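Local coordinates for protein adenylyltransferase (Bartonella henselae str. Houston-1, PDB 5NH2) that transfers AMP from ATP to tyrosine and threonine residues of host target proteins through its Fic domain, as a secreted virulence factor, at residues E49-P52 and A58-C61; E139-F144 and E200-L205; G173-F178 and E213-L218. All coordinates share one frame; numbering follows the deposited sequence.

Contact 1: E49-P52 and A58-C61; sequences ESLP and AYLC
Leu51 and Pro52 bring the loop between helices 28-46 and 57-68 against Tyr59, a buried aromatic in the first turn of helix 57-68 of the Fic fold; the central feature is a proline CH-pi contact. Following the loop, Leu51 contributes little. Its CD2 comes within 4.2 Å of Tyr59 OH, a marginal van der Waals approach of a methyl to the hydroxyl, while its side chain also touches Asn167 and Ala171 on helix 157-171. Pro52 follows, with its CB bond directed toward the helix, and carries most of the contact. Its ring crosses the aromatic side chain at about a right angle and presents the CB, CG and CD edge to one face. CG stands 3.4 Å from the Tyr59 ring centroid and only 7° off the ring normal, so the CH group sits almost exactly over the pi cloud. CB lies nearer CD1, whereas CD reaches the phenolic end. The tyrosine meets this edge because its CG is anti to the backbone N (chi1 -177°), which carries the ring out from the helix toward the loop. The ring is further positioned by Phe55, whose plane stands at about 90° to it, and by a hydrogen bond from Asn167 ND2 that satisfies the buried hydroxyl. At that end of the ring, Pro52 CD rests 3.5 Å from Tyr59 CZ.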
loop_
_atom_site.group_PDB
_atom_site.type_symbol
_atom_site.label_atom_id
_atom_site.label_comp_id
_atom_site.label_asym_id
_atom_site.label_seq_id
_atom_site.Cartn_x
_atom_site.Cartn_y
_atom_site.Cartn_z
ATOM N N GLU A 49 -7.097 11.204 12.773
ATOM C CA GLU A 49 -7.793 12.382 12.251
ATOM C C GLU A 49 -9.175 12.011 11.720
ATOM O O GLU A 49 -9.413 10.883 11.277
ATOM C CB GLU A 49 -7.009 13.050 11.102
ATOM C CG GLU A 49 -5.607 13.522 11.440
ATOM C CD GLU A 49 -4.985 14.421 10.347
ATOM O OE1 GLU A 49 -5.535 14.488 9.213
ATOM O OE2 GLU A 49 -3.931 15.044 10.633
ATOM N N SER A 50 -10.071 12.990 11.716
ATOM C CA SER A 50 -11.360 12.801 11.078
ATOM C C SER A 50 -11.223 12.679 9.562
ATOM O O SER A 50 -10.359 13.295 8.936
ATOM C CB SER A 50 -12.282 13.955 11.398
ATOM O OG SER A 50 -13.607 13.573 11.064
ATOM N N LEU A 51 -12.100 11.875 8.979
ATOM C CA LEU A 51 -12.124 11.686 7.543
ATOM C C LEU A 51 -12.671 12.939 6.862
ATOM O O LEU A 51 -13.589 13.566 7.382
ATOM C CB LEU A 51 -12.990 10.471 7.212
ATOM C CG LEU A 51 -12.384 9.095 7.468
ATOM C CD1 LEU A 51 -13.385 8.055 7.046
ATOM C CD2 LEU A 51 -11.076 8.926 6.693
ATOM N N PRO A 52 -12.142 13.328 5.699
ATOM C CA PRO A 52 -12.519 14.618 5.113
ATOM C C PRO A 52 -13.910 14.547 4.514
ATOM O O PRO A 52 -14.425 13.466 4.199
ATOM C CB PRO A 52 -11.455 14.831 4.020
ATOM C CG PRO A 52 -11.270 13.469 3.501
ATOM C CD PRO A 52 -11.261 12.588 4.790
ATOM N N ALA A 58 -6.385 18.474 -2.660
ATOM C CA ALA A 58 -6.065 19.049 -1.354
ATOM C C ALA A 58 -5.870 17.960 -0.313
ATOM O O ALA A 58 -4.895 17.983 0.440
ATOM C CB ALA A 58 -7.164 20.002 -0.880
ATOM N N TYR A 59 -6.800 17.002 -0.246
ATOM C CA TYR A 59 -6.679 15.969 0.773
ATOM C C TYR A 59 -5.466 15.093 0.511
ATOM O O TYR A 59 -4.681 14.833 1.428
ATOM C CB TYR A 59 -7.948 15.126 0.835
ATOM C CG TYR A 59 -7.932 14.059 1.930
ATOM C CD1 TYR A 59 -7.840 14.420 3.279
ATOM C CD2 TYR A 59 -8.029 12.694 1.621
ATOM C CE1 TYR A 59 -7.835 13.431 4.307
ATOM C CE2 TYR A 59 -8.031 11.736 2.617
ATOM C CZ TYR A 59 -7.932 12.102 3.972
ATOM O OH TYR A 59 -7.945 11.130 4.975
ATOM N N LEU A 60 -5.268 14.677 -0.743
ATOM C CA LEU A 60 -4.043 13.955 -1.120
ATOM C C LEU A 60 -2.781 14.672 -0.629
ATOM O O LEU A 60 -1.869 14.039 -0.049
ATOM C CB LEU A 60 -3.990 13.769 -2.638
ATOM C CG LEU A 60 -2.871 12.901 -3.146
ATOM C CD1 LEU A 60 -3.194 11.450 -2.861
ATOM C CD2 LEU A 60 -2.557 13.162 -4.659
ATOM N N CYS A 61 -2.720 16.010 -0.838
ATOM C CA CYS A 61 -1.531 16.755 -0.424
ATOM C C CYS A 61 -1.429 16.874 1.097
ATOM O O CYS A 61 -0.313 16.893 1.637
ATOM C CB CYS A 61 -1.509 18.140 -1.073
ATOM S SG CYS A 61 -1.170 18.076 -2.867
#

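Contact 2: E139-F144 and E200-L205; sequences EAIELF and EPMQHL
Ile141 and Met202 meet through branches set by their first torsions: the isoleucine CG2 and, at chi1 -168°, the methionine CG each lie anti to their own backbone N. The two side chains run antiparallel alongside each other, with Ile141 CG2 4.1 Å from Met202 CG. Beyond CG the methionine bends at both chi2 and chi3, and this fold turns its sulfur and methyl to Phe144. Met202 CE lies 4.0 Å from Phe144 CE2, and SD is 5.0 Å from the ring centroid at 51° off the normal. That oblique approach makes a Met-aromatic contact. On the other flank Ile141 CD1 comes to 3.8 Å from Gln203 CA and also touches the aliphatic CG, reaching across the base of the glutamine, so only the hydrocarbon part of that exposed side chain is used. The geometry is that of two helices packed within the Fido domain: the segment axes approach to 10.5 Å and run at 121°. Phe165 and Phe206 meet the Phe144 ring edge-to-face, extending the aromatic packing, and the side chain of Arg162, which probably binds ATP, is about 5 Å from that of Phe144. With neither a hydrogen bond nor a salt bridge between the segments, the contact rests on dispersion and a polarisable sulfur beside an aromatic ring, consistent with its burial near the nucleotide site.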
loop_
_atom_site.group_PDB
_atom_site.type_symbol
_atom_site.label_atom_id
_atom_site.label_comp_id
_atom_site.label_asym_id
_atom_site.label_seq_id
_atom_site.Cartn_x
_atom_site.Cartn_y
_atom_site.Cartn_z
ATOM N N GLU A 139 -15.338 1.996 -9.974
ATOM C CA GLU A 139 -14.960 3.417 -9.997
ATOM C C GLU A 139 -13.541 3.656 -9.434
ATOM O O GLU A 139 -12.665 4.289 -10.076
ATOM C CB GLU A 139 -16.009 4.217 -9.215
ATOM C CG GLU A 139 -17.366 4.244 -9.868
ATOM C CD GLU A 139 -17.436 5.111 -11.136
ATOM O OE1 GLU A 139 -18.378 4.895 -11.911
ATOM O OE2 GLU A 139 -16.590 6.009 -11.370
ATOM N N ALA A 140 -13.303 3.163 -8.217
ATOM C CA ALA A 140 -12.021 3.344 -7.555
ATOM C C ALA A 140 -10.857 2.924 -8.450
ATOM O O ALA A 140 -9.826 3.596 -8.477
ATOM C CB ALA A 140 -12.018 2.545 -6.259
ATOM N N ILE A 141 -11.021 1.842 -9.221
ATOM C CA ILE A 141 -9.914 1.335 -10.037
ATOM C C ILE A 141 -9.482 2.374 -11.083
ATOM O O ILE A 141 -8.294 2.693 -11.209
ATOM C CB ILE A 141 -10.295 -0.025 -10.669
ATOM C CG1 ILE A 141 -10.159 -1.157 -9.639
ATOM C CG2 ILE A 141 -9.329 -0.388 -11.776
ATOM C CD1 ILE A 141 -11.079 -2.340 -9.811
ATOM N N GLU A 142 -10.442 2.952 -11.817
ATOM C CA GLU A 142 -10.128 4.028 -12.758
ATOM C C GLU A 142 -9.353 5.166 -12.092
ATOM O O GLU A 142 -8.306 5.591 -12.611
ATOM C CB GLU A 142 -11.413 4.554 -13.425
ATOM C CG GLU A 142 -12.134 3.506 -14.258
ATOM C CD GLU A 142 -13.379 4.065 -14.942
ATOM O OE1 GLU A 142 -14.273 3.252 -15.269
ATOM O OE2 GLU A 142 -13.453 5.304 -15.158
ATOM N N LEU A 143 -9.843 5.683 -10.939
ATOM C CA LEU A 143 -9.049 6.726 -10.241
ATOM C C LEU A 143 -7.670 6.227 -9.774
ATOM O O LEU A 143 -6.689 6.982 -9.775
ATOM C CB LEU A 143 -9.817 7.297 -9.054
ATOM C CG LEU A 143 -11.076 7.972 -9.601
ATOM C CD1 LEU A 143 -11.996 8.177 -8.487
ATOM C CD2 LEU A 143 -10.716 9.294 -10.223
ATOM N N PHE A 144 -7.565 4.963 -9.378
ATOM C CA PHE A 144 -6.295 4.475 -8.866
ATOM C C PHE A 144 -5.273 4.322 -10.000
ATOM O O PHE A 144 -4.106 4.699 -9.842
ATOM C CB PHE A 144 -6.536 3.154 -8.125
ATOM C CG PHE A 144 -5.276 2.534 -7.452
ATOM C CD1 PHE A 144 -5.033 2.713 -6.108
ATOM C CD2 PHE A 144 -4.432 1.709 -8.160
ATOM C CE1 PHE A 144 -3.914 2.124 -5.457
ATOM C CE2 PHE A 144 -3.318 1.131 -7.541
ATOM C CZ PHE A 144 -3.063 1.339 -6.176
ATOM N N GLU A 200 -8.057 -6.855 -15.696
ATOM C CA GLU A 200 -8.411 -7.995 -14.839
ATOM C C GLU A 200 -7.514 -8.142 -13.632
ATOM O O GLU A 200 -8.049 -8.127 -12.500
ATOM C CB GLU A 200 -8.427 -9.295 -15.651
ATOM C CG GLU A 200 -9.812 -9.690 -16.015
ATOM C CD GLU A 200 -9.826 -10.841 -16.969
ATOM O OE1 GLU A 200 -10.728 -10.893 -17.838
ATOM O OE2 GLU A 200 -8.909 -11.680 -16.849
ATOM N N PRO A 201 -6.178 -8.238 -13.742
ATOM C CA PRO A 201 -5.361 -8.409 -12.524
ATOM C C PRO A 201 -5.669 -7.369 -11.460
ATOM O O PRO A 201 -5.798 -7.735 -10.293
ATOM C CB PRO A 201 -3.919 -8.318 -13.051
ATOM C CG PRO A 201 -4.015 -8.735 -14.481
ATOM C CD PRO A 201 -5.331 -8.188 -14.961
ATOM N N MET A 202 -5.841 -6.095 -11.842
ATOM C CA MET A 202 -6.181 -5.050 -10.875
ATOM C C MET A 202 -7.580 -5.235 -10.271
ATOM O O MET A 202 -7.761 -5.097 -9.047
ATOM C CB MET A 202 -6.064 -3.668 -11.509
ATOM C CG MET A 202 -6.117 -2.563 -10.423
ATOM S SD MET A 202 -4.656 -2.429 -9.303
ATOM C CE MET A 202 -3.475 -1.661 -10.448
ATOM N N GLN A 203 -8.580 -5.547 -11.103
ATOM C CA GLN A 203 -9.906 -5.879 -10.573
ATOM C C GLN A 203 -9.856 -7.056 -9.571
ATOM O O GLN A 203 -10.547 -7.034 -8.543
ATOM C CB GLN A 203 -10.871 -6.197 -11.745
ATOM C CG GLN A 203 -11.225 -5.013 -12.684
ATOM C CD GLN A 203 -11.669 -5.473 -14.106
ATOM O OE1 GLN A 203 -11.564 -6.651 -14.437
ATOM N NE2 GLN A 203 -12.169 -4.536 -14.934
ATOM N N HIS A 204 -9.051 -8.094 -9.858
ATOM C CA HIS A 204 -8.911 -9.251 -8.964
ATOM C C HIS A 204 -8.209 -8.859 -7.656
ATOM O O HIS A 204 -8.656 -9.240 -6.550
ATOM C CB HIS A 204 -8.158 -10.361 -9.710
ATOM C CG HIS A 204 -7.950 -11.618 -8.916
ATOM N ND1 HIS A 204 -7.015 -12.574 -9.268
ATOM C CD2 HIS A 204 -8.561 -12.086 -7.796
ATOM C CE1 HIS A 204 -7.048 -13.569 -8.393
ATOM N NE2 HIS A 204 -7.973 -13.295 -7.488
ATOM N N LEU A 205 -7.160 -8.026 -7.771
ATOM C CA LEU A 205 -6.531 -7.406 -6.612
ATOM C C LEU A 205 -7.562 -6.715 -5.708
ATOM O O LEU A 205 -7.648 -7.038 -4.513
ATOM C CB LEU A 205 -5.453 -6.414 -7.076
ATOM C CG LEU A 205 -4.468 -5.879 -6.014
ATOM C CD1 LEU A 205 -3.153 -5.487 -6.659
ATOM C CD2 LEU A 205 -4.999 -4.703 -5.293
#

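Contact 3: G173-F178 and E213-L218; sequences GHQLNF and EKIRLL
Van der Waals packing of two amide side chains on Ile215 accounts for the contact, since the methyls of its two branches reach different residues of the loop 173-178. CD1 touches Gln175, lying 3.8 Å from its CD, with CG and OE1 scarcely farther off. The glutamine reaches from the loop and the isoleucine from the helix, meeting at this methyl. The glutamine CG sits between the backbone N and the carbonyl carbon (chi1 59°), and the chain then extends, which brings its amide end to the methyl. CG2 of Ile215 points instead to Asn177, whose ND2 is 4.2 Å away, a loose amide-methyl contact.

Polar interactions belong to each partner separately. Asn177 OD1 is hydrogen-bonded to Ser179 OG, which occupies the amide's oxygen, while the Asn177 backbone is bonded to Ile209. Along the helix, Arg216 NH2 forms a salt bridge of 3.1 Å with Glu213 OE2. The N-H...O angle of 140° is far from straight, and the donor meets OE2 from well above the carboxylate plane. Arg216 NH1 is paired with Glu256 through a second salt bridge, so the guanidinium spans two acidic residues.

Backbone geometry sets the start of the loop. Gly173 has a positive phi (88°) and ends helix 157-171 in a Schellman motif, after which the chain runs extended past Ile215. Asn177 also packs on Glu23 of the neighbouring BiaA antitoxin homologue. The arrangement is a loop-on-helix packing that joins the chain after helix 157-171 to helix 212-227, which connects the Fic domain to the C-terminal intracellular delivery domain, of the OB clan.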
loop_
_atom_site.group_PDB
_atom_site.type_symbol
_atom_site.label_atom_id
_atom_site.label_comp_id
_atom_site.label_asym_id
_atom_site.label_seq_id
_atom_site.Cartn_x
_atom_site.Cartn_y
_atom_site.Cartn_z
ATOM N N GLY A 173 -17.993 3.387 2.954
ATOM C CA GLY A 173 -18.585 2.222 3.570
ATOM C C GLY A 173 -18.019 0.893 3.125
ATOM O O GLY A 173 -18.713 -0.129 3.248
ATOM N N HIS A 174 -16.794 0.868 2.609
ATOM C CA HIS A 174 -16.144 -0.367 2.164
ATOM C C HIS A 174 -14.732 -0.383 2.723
ATOM O O HIS A 174 -14.395 0.427 3.595
ATOM C CB HIS A 174 -16.140 -0.482 0.633
ATOM C CG HIS A 174 -17.480 -0.225 0.027
ATOM N ND1 HIS A 174 -18.529 -1.112 0.147
ATOM C CD2 HIS A 174 -17.968 0.851 -0.636
ATOM C CE1 HIS A 174 -19.603 -0.599 -0.430
ATOM N NE2 HIS A 174 -19.290 0.589 -0.917
ATOM N N GLN A 175 -13.916 -1.326 2.286
ATOM C CA GLN A 175 -12.539 -1.384 2.745
ATOM C C GLN A 175 -11.656 -1.867 1.612
ATOM O O GLN A 175 -12.104 -2.588 0.708
ATOM C CB GLN A 175 -12.371 -2.294 3.982
ATOM C CG GLN A 175 -12.789 -3.743 3.783
ATOM C CD GLN A 175 -12.810 -4.503 5.111
ATOM O OE1 GLN A 175 -11.789 -4.590 5.797
ATOM N NE2 GLN A 175 -13.971 -5.037 5.481
ATOM N N LEU A 176 -10.393 -1.450 1.680
ATOM C CA LEU A 176 -9.337 -1.901 0.785
ATOM C C LEU A 176 -8.160 -2.262 1.685
ATOM O O LEU A 176 -7.558 -1.380 2.311
ATOM C CB LEU A 176 -8.966 -0.795 -0.227
ATOM C CG LEU A 176 -10.043 -0.562 -1.277
ATOM C CD1 LEU A 176 -9.730 0.638 -2.210
ATOM C CD2 LEU A 176 -10.294 -1.828 -2.136
ATOM N N ASN A 177 -7.804 -3.539 1.756
ATOM C CA ASN A 177 -6.781 -3.927 2.727
ATOM C C ASN A 177 -5.493 -4.244 1.976
ATOM O O ASN A 177 -5.232 -5.403 1.629
ATOM C CB ASN A 177 -7.254 -5.109 3.584
ATOM C CG ASN A 177 -6.395 -5.294 4.826
ATOM O OD1 ASN A 177 -5.203 -4.929 4.825
ATOM N ND2 ASN A 177 -6.980 -5.853 5.883
ATOM N N PHE A 178 -4.625 -3.227 1.874
ATOM C CA PHE A 178 -3.448 -3.310 1.025
ATOM C C PHE A 178 -2.347 -4.113 1.677
ATOM O O PHE A 178 -1.443 -4.599 0.981
ATOM C CB PHE A 178 -2.936 -1.912 0.663
ATOM C CG PHE A 178 -3.680 -1.289 -0.475
ATOM C CD1 PHE A 178 -3.459 -1.725 -1.788
ATOM C CD2 PHE A 178 -4.601 -0.291 -0.246
ATOM C CE1 PHE A 178 -4.121 -1.162 -2.852
ATOM C CE2 PHE A 178 -5.300 0.264 -1.305
ATOM C CZ PHE A 178 -5.060 -0.170 -2.618
ATOM N N GLU A 213 -15.105 -12.222 3.092
ATOM C CA GLU A 213 -14.750 -13.633 3.017
ATOM C C GLU A 213 -13.330 -13.802 2.492
ATOM O O GLU A 213 -12.584 -14.666 2.971
ATOM C CB GLU A 213 -15.729 -14.402 2.127
ATOM C CG GLU A 213 -17.217 -14.150 2.415
ATOM C CD GLU A 213 -17.672 -14.773 3.729
ATOM O OE1 GLU A 213 -18.008 -14.018 4.672
ATOM O OE2 GLU A 213 -17.671 -16.022 3.827
ATOM N N LYS A 214 -12.915 -12.963 1.546
ATOM C CA LYS A 214 -11.582 -13.203 0.996
ATOM C C LYS A 214 -10.489 -12.640 1.896
ATOM O O LYS A 214 -9.423 -13.274 2.077
ATOM C CB LYS A 214 -11.529 -12.678 -0.425
ATOM C CG LYS A 214 -12.370 -13.591 -1.320
ATOM C CD LYS A 214 -12.246 -13.308 -2.794
ATOM C CE LYS A 214 -13.334 -14.093 -3.526
ATOM N NZ LYS A 214 -13.258 -13.928 -4.975
ATOM N N ILE A 215 -10.791 -11.517 2.553
ATOM C CA ILE A 215 -9.850 -10.899 3.484
ATOM C C ILE A 215 -9.523 -11.848 4.637
ATOM O O ILE A 215 -8.370 -11.921 5.088
ATOM C CB ILE A 215 -10.431 -9.563 3.974
ATOM C CG1 ILE A 215 -10.471 -8.568 2.803
ATOM C CG2 ILE A 215 -9.638 -9.010 5.177
ATOM C CD1 ILE A 215 -11.148 -7.305 3.118
ATOM N N ARG A 216 -10.529 -12.591 5.126
ATOM C CA ARG A 216 -10.272 -13.543 6.212
ATOM C C ARG A 216 -9.234 -14.576 5.788
ATOM O O ARG A 216 -8.351 -14.939 6.578
ATOM C CB ARG A 216 -11.549 -14.296 6.619
ATOM C CG ARG A 216 -12.725 -13.554 7.174
ATOM C CD ARG A 216 -13.716 -14.550 7.902
ATOM N NE ARG A 216 -14.670 -15.265 7.027
ATOM C CZ ARG A 216 -14.458 -16.460 6.448
ATOM N NH1 ARG A 216 -13.317 -17.111 6.630
ATOM N NH2 ARG A 216 -15.391 -17.018 5.678
ATOM N N LEU A 217 -9.366 -15.083 4.544
ATOM C CA LEU A 217 -8.517 -16.147 4.026
ATOM C C LEU A 217 -7.080 -15.678 3.880
ATOM O O LEU A 217 -6.143 -16.384 4.290
ATOM C CB LEU A 217 -9.053 -16.616 2.673
ATOM C CG LEU A 217 -10.463 -17.198 2.688
ATOM C CD1 LEU A 217 -10.885 -17.596 1.291
ATOM C CD2 LEU A 217 -10.598 -18.364 3.674
ATOM N N LEU A 218 -6.893 -14.473 3.314
ATOM C CA LEU A 218 -5.538 -13.977 3.105
ATOM C C LEU A 218 -4.905 -13.543 4.417
ATOM O O LEU A 218 -3.692 -13.691 4.600
ATOM C CB LEU A 218 -5.541 -12.814 2.126
ATOM C CG LEU A 218 -5.654 -13.201 0.683
ATOM C CD1 LEU A 218 -5.984 -11.946 -0.111
ATOM C CD2 LEU A 218 -4.331 -13.790 0.213
#

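How the contacts relate
Contact 2 is the buried member of the set, its centre about 11 Å from that of the chain, whereas contacts 1 and 3 are partly buried and set farther out. Contact 2 joins two helices; each of the others lays a loop on a helix. Helix 157-171 relates all three: its side chains pack around contacts 1 and 2, and the loop of contact 3 follows its end. Contacts 2 and 3 touch directly, with Phe144 CE1 3.8 Å from Phe178 CZ, while contact 1 stands apart from both. Chemistry follows place: proline on an aromatic face in the partly buried loop of contact 1, sulfur and hydrocarbon in the interior, and amides against one isoleucine nearer the surface.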